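Local coordinates for hemolysin-related protein (Vibrio cholerae serotype O1, PDB 6MLT) that serves as a secreted, metal-binding protein of the biofilm matrix and probably helps biofilms adhere by binding carbohydrate, at residues D489-I501 with M510-P524. Sequence-based numbering, arbitrary orientation.
With NA (sodium ion), chain H.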
ATOM      1  N   ASP A 489       3.950   4.522  11.458  1.00 19.53           N
ATOM      2  CA  ASP A 489       2.860   3.658  11.889  1.00 19.15           C
ATOM      3  C   ASP A 489       3.263   2.861  13.123  1.00 21.52           C
ATOM      4  O   ASP A 489       4.407   2.414  13.251  1.00 18.59           O
ATOM      5  CB  ASP A 489       2.459   2.689  10.775  1.00 18.98           C
ATOM      6  CG  ASP A 489       1.544   3.322   9.722  1.00 23.45           C
ATOM      7  OD1 ASP A 489       1.182   4.511   9.853  1.00 20.26           O
ATOM      8  OD2 ASP A 489       1.183   2.610   8.757  1.00 21.58           O
ATOM      9  N   GLU A 490       2.310   2.711  14.039  1.00 19.72           N
ATOM     10  CA  GLU A 490       2.344   1.696  15.076  1.00 19.77           C
ATOM     11  C   GLU A 490       1.704   0.407  14.547  1.00 19.30           C
ATOM     12  O   GLU A 490       1.046   0.390  13.504  1.00 17.73           O
ATOM     13  CB  GLU A 490       1.622   2.191  16.336  1.00 18.04           C
ATOM     14  CG  GLU A 490       2.406   3.209  17.172  1.00 19.64           C
ATOM     15  CD  GLU A 490       2.466   4.612  16.562  1.00 22.32           C
ATOM     16  OE1 GLU A 490       1.397   5.193  16.272  1.00 21.26           O
ATOM     17  OE2 GLU A 490       3.589   5.138  16.375  1.00 22.16           O
ATOM     18  N   VAL A 491       1.915  -0.684  15.283  1.00 17.52           N
ATOM     19  CA  VAL A 491       1.399  -2.002  14.940  1.00 17.17           C
ATOM     20  C   VAL A 491       0.262  -2.353  15.889  1.00 19.08           C
ATOM     21  O   VAL A 491       0.375  -2.182  17.111  1.00 17.56           O
ATOM     22  CB  VAL A 491       2.499  -3.080  15.021  1.00 17.79           C
ATOM     23  CG1 VAL A 491       1.980  -4.409  14.472  1.00 17.95           C
ATOM     24  CG2 VAL A 491       3.749  -2.631  14.283  1.00 19.26           C
ATOM     25  N   LEU A 492      -0.825  -2.872  15.324  1.00 16.34           N
ATOM     26  CA  LEU A 492      -1.973  -3.330  16.091  1.00 16.05           C
ATOM     27  C   LEU A 492      -1.982  -4.849  16.052  1.00 17.91           C
ATOM     28  O   LEU A 492      -1.994  -5.437  14.967  1.00 18.49           O
ATOM     29  CB  LEU A 492      -3.282  -2.776  15.529  1.00 17.69           C
ATOM     30  CG  LEU A 492      -3.487  -1.265  15.570  1.00 18.17           C
ATOM     31  CD1 LEU A 492      -2.684  -0.565  14.482  1.00 19.39           C
ATOM     32  CD2 LEU A 492      -4.962  -0.962  15.416  1.00 24.06           C
ATOM     33  N   VAL A 493      -1.967  -5.472  17.231  1.00 16.50           N
ATOM     34  CA  VAL A 493      -1.803  -6.911  17.359  1.00 18.18           C
ATOM     35  C   VAL A 493      -2.852  -7.444  18.327  1.00 20.14           C
ATOM     36  O   VAL A 493      -3.415  -6.713  19.142  1.00 19.67           O
ATOM     37  CB  VAL A 493      -0.385  -7.299  17.842  1.00 18.18           C
ATOM     38  CG1 VAL A 493       0.676  -6.632  16.981  1.00 22.37           C
ATOM     39  CG2 VAL A 493      -0.187  -6.940  19.312  1.00 18.85           C
ATOM     40  N   GLN A 494      -3.077  -8.750  18.247  1.00 21.63           N
ATOM     41  CA  GLN A 494      -4.084  -9.449  19.028  1.00 18.57           C
ATOM     42  C   GLN A 494      -3.514 -10.799  19.435  1.00 19.60           C
ATOM     43  O   GLN A 494      -2.828 -11.447  18.637  1.00 18.47           O
ATOM     44  CB  GLN A 494      -5.365  -9.640  18.204  1.00 19.55           C
ATOM     45  CG  GLN A 494      -6.414 -10.537  18.842  1.00 20.27           C
ATOM     46  CD  GLN A 494      -7.119  -9.852  19.996  1.00 21.75           C
ATOM     47  OE1 GLN A 494      -7.544  -8.706  19.881  1.00 22.18           O
ATOM     48  NE2 GLN A 494      -7.228 -10.543  21.120  1.00 20.40           N
ATOM     49  N   ASP A 495      -3.776 -11.220  20.676  1.00 20.42           N
ATOM     50  CA  ASP A 495      -3.490 -12.606  21.040  1.00 22.86           C
ATOM     51  C   ASP A 495      -4.723 -13.235  21.680  1.00 20.49           C
ATOM     52  O   ASP A 495      -5.847 -12.881  21.315  1.00 22.16           O
ATOM     53  CB  ASP A 495      -2.232 -12.710  21.921  1.00 26.75           C
ATOM     54  CG  ASP A 495      -2.386 -12.119  23.323  1.00 30.86           C
ATOM     55  OD1 ASP A 495      -3.466 -11.631  23.713  1.00 29.36           O
ATOM     56  OD2 ASP A 495      -1.370 -12.171  24.054  1.00 31.14           O
ATOM     57  N   ARG A 496      -4.547 -14.197  22.591  1.00 18.64           N
ATOM     58  CA  ARG A 496      -5.714 -14.885  23.139  1.00 17.01           C
ATOM     59  C   ARG A 496      -6.540 -13.974  24.040  1.00 19.06           C
ATOM     60  O   ARG A 496      -7.764 -14.133  24.118  1.00 21.55           O
ATOM     61  CB  ARG A 496      -5.289 -16.134  23.916  1.00 19.65           C
ATOM     62  CG  ARG A 496      -4.600 -17.226  23.073  1.00 22.09           C
ATOM     63  CD  ARG A 496      -5.434 -17.694  21.883  1.00 19.85           C
ATOM     64  NE  ARG A 496      -6.744 -18.219  22.266  1.00 18.26           N
ATOM     65  CZ  ARG A 496      -6.956 -19.429  22.770  1.00 22.74           C
ATOM     66  NH1 ARG A 496      -5.944 -20.257  22.977  1.00 23.42           N
ATOM     67  NH2 ARG A 496      -8.190 -19.808  23.080  1.00 23.51           N
ATOM     68  N   LEU A 497      -5.905 -13.008  24.710  1.00 18.60           N
ATOM     69  CA  LEU A 497      -6.563 -12.243  25.765  1.00 17.89           C
ATOM     70  C   LEU A 497      -6.451 -10.733  25.631  1.00 19.58           C
ATOM     71  O   LEU A 497      -7.161 -10.024  26.354  1.00 18.67           O
ATOM     72  CB  LEU A 497      -5.993 -12.638  27.135  1.00 20.21           C
ATOM     73  CG  LEU A 497      -6.195 -14.090  27.557  1.00 20.85           C
ATOM     74  CD1 LEU A 497      -5.378 -14.413  28.796  1.00 23.93           C
ATOM     75  CD2 LEU A 497      -7.676 -14.366  27.804  1.00 25.30           C
ATOM     76  N   ARG A 498      -5.594 -10.216  24.754  1.00 19.33           N
ATOM     77  CA  ARG A 498      -5.292  -8.794  24.722  1.00 21.73           C
ATOM     78  C   ARG A 498      -5.130  -8.321  23.289  1.00 21.13           C
ATOM     79  O   ARG A 498      -4.549  -9.021  22.459  1.00 23.85           O
ATOM     80  CB  ARG A 498      -3.990  -8.460  25.479  1.00 25.62           C
ATOM     81  CG  ARG A 498      -3.733  -9.276  26.727  1.00 38.27           C
ATOM     82  CD  ARG A 498      -2.267  -9.214  27.115  1.00 46.22           C
ATOM     83  NE  ARG A 498      -1.438 -10.070  26.264  1.00 48.41           N
ATOM     84  CZ  ARG A 498      -0.112 -10.137  26.339  1.00 44.49           C
ATOM     85  NH1 ARG A 498       0.543  -9.393  27.222  1.00 40.35           N
ATOM     86  NH2 ARG A 498       0.563 -10.946  25.531  1.00 42.55           N
ATOM     87  N   MET A 499      -5.640  -7.128  23.019  1.00 18.28           N
ATOM     88  CA  MET A 499      -5.236  -6.339  21.868  1.00 16.60           C
ATOM     89  C   MET A 499      -4.189  -5.343  22.345  1.00 19.68           C
ATOM     90  O   MET A 499      -4.315  -4.785  23.437  1.00 17.35           O
ATOM     91  CB  MET A 499      -6.442  -5.620  21.249  1.00 20.08           C
ATOM     92  CG  MET A 499      -6.112  -4.721  20.060  1.00 21.15           C
ATOM     93  SD  MET A 499      -5.538  -3.070  20.553  1.00 24.00           S
ATOM     94  CE  MET A 499      -4.940  -2.458  18.977  1.00 24.47           C
ATOM     95  N   ARG A 500      -3.132  -5.159  21.554  1.00 20.09           N
ATOM     96  CA  ARG A 500      -2.061  -4.258  21.948  1.00 21.08           C
ATOM     97  C   ARG A 500      -1.618  -3.398  20.775  1.00 19.77           C
ATOM     98  O   ARG A 500      -1.781  -3.762  19.606  1.00 19.79           O
ATOM     99  CB  ARG A 500      -0.859  -5.031  22.516  1.00 20.88           C
ATOM    100  CG  ARG A 500      -1.159  -5.716  23.851  1.00 20.62           C
ATOM    101  CD  ARG A 500       0.053  -6.458  24.380  1.00 22.80           C
ATOM    102  NE  ARG A 500       0.428  -7.571  23.516  1.00 23.56           N
ATOM    103  CZ  ARG A 500       1.576  -8.235  23.600  1.00 25.45           C
ATOM    104  NH1 ARG A 500       2.477  -7.896  24.513  1.00 23.70           N
ATOM    105  NH2 ARG A 500       1.831  -9.239  22.762  1.00 22.70           N
ATOM    106  N   ILE A 501      -1.055  -2.245  21.115  1.00 20.00           N
ATOM    107  CA  ILE A 501      -0.435  -1.333  20.162  1.00 20.15           C
ATOM    108  C   ILE A 501       1.063  -1.348  20.421  1.00 19.95           C
ATOM    109  O   ILE A 501       1.505  -1.134  21.558  1.00 22.13           O
ATOM    110  CB  ILE A 501      -1.002   0.089  20.293  1.00 20.59           C
ATOM    111  CG1 ILE A 501      -2.519   0.072  20.104  1.00 20.88           C
ATOM    112  CG2 ILE A 501      -0.328   1.039  19.287  1.00 19.91           C
ATOM    113  CD1 ILE A 501      -3.188   1.374  20.523  1.00 22.60           C
ATOM    114  N   MET A 510       2.642   0.059  23.728  1.00 20.41           N
ATOM    115  CA  MET A 510       2.150   1.408  23.974  1.00 23.16           C
ATOM    116  C   MET A 510       0.702   1.455  24.435  1.00 23.56           C
ATOM    117  O   MET A 510       0.245   2.511  24.891  1.00 25.12           O
ATOM    118  CB  MET A 510       2.300   2.254  22.706  1.00 23.14           C
ATOM    119  CG  MET A 510       3.735   2.357  22.222  1.00 28.79           C
ATOM    120  SD  MET A 510       3.834   3.196  20.642  1.00 30.37           S
ATOM    121  CE  MET A 510       3.402   4.864  21.135  1.00 35.88           C
ATOM    122  N   GLY A 511      -0.025   0.351  24.331  1.00 21.85           N
ATOM    123  CA  GLY A 511      -1.398   0.292  24.790  1.00 18.12           C
ATOM    124  C   GLY A 511      -1.830  -1.149  24.881  1.00 20.26           C
ATOM    125  O   GLY A 511      -1.353  -2.003  24.129  1.00 20.26           O
ATOM    126  N   ILE A 512      -2.719  -1.426  25.830  1.00 19.03           N
ATOM    127  CA  ILE A 512      -3.238  -2.766  26.075  1.00 20.29           C
ATOM    128  C   ILE A 512      -4.734  -2.651  26.317  1.00 23.53           C
ATOM    129  O   ILE A 512      -5.174  -1.836  27.134  1.00 23.51           O
ATOM    130  CB  ILE A 512      -2.567  -3.440  27.287  1.00 25.17           C
ATOM    131  CG1 ILE A 512      -1.050  -3.475  27.124  1.00 29.20           C
ATOM    132  CG2 ILE A 512      -3.111  -4.862  27.472  1.00 28.26           C
ATOM    133  CD1 ILE A 512      -0.304  -3.907  28.381  1.00 32.19           C
ATOM    134  N   ILE A 513      -5.511  -3.478  25.626  1.00 21.21           N
ATOM    135  CA  ILE A 513      -6.959  -3.534  25.786  1.00 23.52           C
ATOM    136  C   ILE A 513      -7.348  -4.992  25.957  1.00 22.08           C
ATOM    137  O   ILE A 513      -6.987  -5.828  25.120  1.00 19.41           O
ATOM    138  CB  ILE A 513      -7.684  -2.918  24.573  1.00 22.00           C
ATOM    139  CG1 ILE A 513      -7.447  -1.407  24.529  1.00 23.12           C
ATOM    140  CG2 ILE A 513      -9.182  -3.236  24.603  1.00 26.49           C
ATOM    141  CD1 ILE A 513      -7.932  -0.736  23.251  1.00 21.58           C
ATOM    142  N   ALA A 514      -8.078  -5.299  27.030  1.00 20.22           N
ATOM    143  CA  ALA A 514      -8.567  -6.654  27.233  1.00 20.34           C
ATOM    144  C   ALA A 514      -9.562  -7.006  26.131  1.00 20.81           C
ATOM    145  O   ALA A 514     -10.571  -6.317  25.953  1.00 23.21           O
ATOM    146  CB  ALA A 514      -9.219  -6.781  28.609  1.00 21.76           C
ATOM    147  N   ASN A 515      -9.276  -8.081  25.403  1.00 19.78           N
ATOM    148  CA  ASN A 515     -10.086  -8.482  24.254  1.00 17.65           C
ATOM    149  C   ASN A 515      -9.693  -9.906  23.896  1.00 19.47           C
ATOM    150  O   ASN A 515      -8.535 -10.153  23.539  1.00 20.38           O
ATOM    151  CB  ASN A 515      -9.855  -7.533  23.075  1.00 18.85           C
ATOM    152  CG  ASN A 515     -10.868  -7.718  21.957  1.00 19.51           C
ATOM    153  OD1 ASN A 515     -12.031  -7.339  22.090  1.00 18.48           O
ATOM    154  ND2 ASN A 515     -10.421  -8.284  20.843  1.00 17.35           N
ATOM    155  N   SER A 516     -10.636 -10.842  24.002  1.00 17.44           N
ATOM    156  CA  SER A 516     -10.318 -12.257  23.872  1.00 17.94           C
ATOM    157  C   SER A 516     -10.717 -12.806  22.508  1.00 18.92           C
ATOM    158  O   SER A 516     -11.637 -12.307  21.851  1.00 17.89           O
ATOM    159  CB  SER A 516     -11.001 -13.082  24.964  1.00 17.92           C
ATOM    160  OG  SER A 516     -12.411 -12.922  24.951  1.00 18.62           O
ATOM    161  N   SER A 517     -10.016 -13.864  22.099  1.00 20.16           N
ATOM    162  CA  SER A 517     -10.338 -14.581  20.873  1.00 21.20           C
ATOM    163  C   SER A 517      -9.639 -15.932  20.862  1.00 19.42           C
ATOM    164  O   SER A 517      -8.492 -16.051  21.313  1.00 17.94           O
ATOM    165  CB  SER A 517      -9.928 -13.776  19.632  1.00 19.88           C
ATOM    166  OG  SER A 517     -10.237 -14.505  18.450  1.00 17.96           O
ATOM    167  N   GLY A 518     -10.333 -16.948  20.339  1.00 17.39           N
ATOM    168  CA  GLY A 518      -9.654 -18.180  19.969  1.00 18.32           C
ATOM    169  C   GLY A 518      -8.592 -17.951  18.915  1.00 19.72           C
ATOM    170  O   GLY A 518      -7.631 -18.725  18.827  1.00 21.70           O
ATOM    171  N   THR A 519      -8.738 -16.872  18.146  1.00 17.63           N
ATOM    172  CA  THR A 519      -7.872 -16.385  17.074  1.00 19.49           C
ATOM    173  C   THR A 519      -7.962 -17.261  15.833  1.00 22.85           C
ATOM    174  O   THR A 519      -7.876 -18.494  15.892  1.00 18.43           O
ATOM    175  CB  THR A 519      -6.399 -16.239  17.502  1.00 21.38           C
ATOM    176  OG1 THR A 519      -5.797 -17.523  17.694  1.00 22.89           O
ATOM    177  CG2 THR A 519      -6.286 -15.405  18.776  1.00 20.08           C
ATOM    178  N   LEU A 520      -8.189 -16.592  14.704  1.00 18.35           N
ATOM    179  CA  LEU A 520      -8.001 -17.169  13.389  1.00 19.78           C
ATOM    180  C   LEU A 520      -6.999 -16.273  12.690  1.00 18.14           C
ATOM    181  O   LEU A 520      -5.792 -16.344  12.976  1.00 17.09           O
ATOM    182  CB  LEU A 520      -9.346 -17.292  12.664  1.00 17.60           C
ATOM    183  CG  LEU A 520     -10.299 -18.355  13.204  1.00 18.47           C
ATOM    184  CD1 LEU A 520     -11.660 -18.174  12.550  1.00 21.42           C
ATOM    185  CD2 LEU A 520      -9.747 -19.745  12.949  1.00 23.07           C
ATOM    186  N   TRP A 521      -7.446 -15.371  11.809  1.00 15.46           N
ATOM    187  CA  TRP A 521      -6.551 -14.406  11.182  1.00 14.47           C
ATOM    188  C   TRP A 521      -7.150 -13.000  11.180  1.00 16.04           C
ATOM    189  O   TRP A 521      -6.774 -12.176  10.338  1.00 16.29           O
ATOM    190  CB  TRP A 521      -6.197 -14.861   9.752  1.00 14.53           C
ATOM    191  CG  TRP A 521      -7.376 -15.379   9.002  1.00 13.97           C
ATOM    192  CD1 TRP A 521      -8.217 -14.669   8.193  1.00 13.87           C
ATOM    193  CD2 TRP A 521      -7.864 -16.726   9.004  1.00 16.33           C
ATOM    194  NE1 TRP A 521      -9.195 -15.493   7.690  1.00 14.68           N
ATOM    195  CE2 TRP A 521      -9.008 -16.756   8.179  1.00 14.72           C
ATOM    196  CE3 TRP A 521      -7.450 -17.905   9.629  1.00 17.22           C
ATOM    197  CZ2 TRP A 521      -9.743 -17.916   7.966  1.00 14.96           C
ATOM    198  CZ3 TRP A 521      -8.184 -19.064   9.410  1.00 18.22           C
ATOM    199  CH2 TRP A 521      -9.313 -19.058   8.583  1.00 15.91           C
ATOM    200  N   GLU A 522      -8.054 -12.702  12.110  1.00 16.99           N
ATOM    201  CA  GLU A 522      -8.641 -11.374  12.206  1.00 18.55           C
ATOM    202  C   GLU A 522      -7.596 -10.368  12.683  1.00 17.55           C
ATOM    203  O   GLU A 522      -6.535 -10.737  13.189  1.00 16.08           O
ATOM    204  CB  GLU A 522      -9.844 -11.396  13.156  1.00 19.01           C
ATOM    205  CG  GLU A 522      -9.512 -11.471  14.661  1.00 18.46           C
ATOM    206  CD  GLU A 522      -9.366 -12.895  15.232  1.00 23.07           C
ATOM    207  OE1 GLU A 522      -9.045 -13.854  14.484  1.00 18.15           O
ATOM    208  OE2 GLU A 522      -9.556 -13.034  16.466  1.00 21.18           O
ATOM    209  N   TYR A 523      -7.900  -9.083  12.511  1.00 17.25           N
ATOM    210  CA  TYR A 523      -7.058  -8.030  13.055  1.00 16.42           C
ATOM    211  C   TYR A 523      -7.937  -6.855  13.458  1.00 15.91           C
ATOM    212  O   TYR A 523      -9.078  -6.737  12.997  1.00 17.28           O
ATOM    213  CB  TYR A 523      -5.978  -7.581  12.054  1.00 16.03           C
ATOM    214  CG  TYR A 523      -6.483  -7.256  10.660  1.00 16.07           C
ATOM    215  CD1 TYR A 523      -7.208  -6.101  10.416  1.00 17.68           C
ATOM    216  CD2 TYR A 523      -6.223  -8.099   9.588  1.00 18.35           C
ATOM    217  CE1 TYR A 523      -7.684  -5.798   9.140  1.00 16.93           C
ATOM    218  CE2 TYR A 523      -6.687  -7.797   8.297  1.00 18.10           C
ATOM    219  CZ  TYR A 523      -7.416  -6.641   8.093  1.00 18.16           C
ATOM    220  OH  TYR A 523      -7.876  -6.317   6.836  1.00 16.57           O
ATOM    221  N   PRO A 524      -7.443  -5.975  14.324  1.00 18.60           N
ATOM    222  CA  PRO A 524      -8.184  -4.746  14.622  1.00 19.27           C
ATOM    223  C   PRO A 524      -8.060  -3.760  13.472  1.00 16.73           C
ATOM    224  O   PRO A 524      -7.110  -3.799  12.685  1.00 17.74           O
ATOM    225  CB  PRO A 524      -7.503  -4.204  15.889  1.00 18.64           C
ATOM    226  CG  PRO A 524      -6.523  -5.269  16.320  1.00 20.44           C
ATOM    227  CD  PRO A 524      -6.201  -6.062  15.099  1.00 18.65           C
TER
HETATM  228 NA    NA H1007       3.255   7.012  15.091  1.00 20.83          NA
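A chi1 of 171° carries the Gln494 chain away from its own N, and a bend at chi2 then brings its amide to Asn515. The two amide planes stand 65° apart. Gln494 NE2 donates to Asn515 O at 2.8 Å, from above the carbonyl plane. Asn515 ND2 returns a bond to Gln494 OE1 at 3.1 Å. Gln494 NE2 also donates to Asp495 O, so the buried amide is fixed by three bonds. Beyond this pair, Asn515 has a further polar partner in Val540.

Arg496 bends at chi2 and chi3, and its NE reaches Ser517 O at 2.9 Å, in the carbonyl plane on a lone pair. Gly518 O lies over one face of the guanidinium. In return, Ser517 N donates to Arg496 O. The polar end of this arginine has a further partner in Ser548.

Strands 498-501 and 510-514 pair antiparallel. Met499 and Ile513 exchange backbone bonds, each 2.8 Å between N and O. Met499 CG packs on Pro524 CG at 3.8 Å, while Leu492 CD2 meets Pro524 CB. Met539 of strand 536-541 adjoins Met499. At the other end, Met510 SD rests 3.8 Å from Glu490 CG. The Glu490 carboxylate binds sodium through both oxygens, with Asp482, Thr484, Asp486 and Ile488 completing the protein ligands.

Ile501 O accepts from Met510 N at 2.7 Å and, weakly, from Gly511 N, which makes a classic beta bulge at this end of the hairpin. The hairpin forms the outer half of a four-stranded antiparallel sheet, ordered in sequence, consistent with one blade of a beta-propeller.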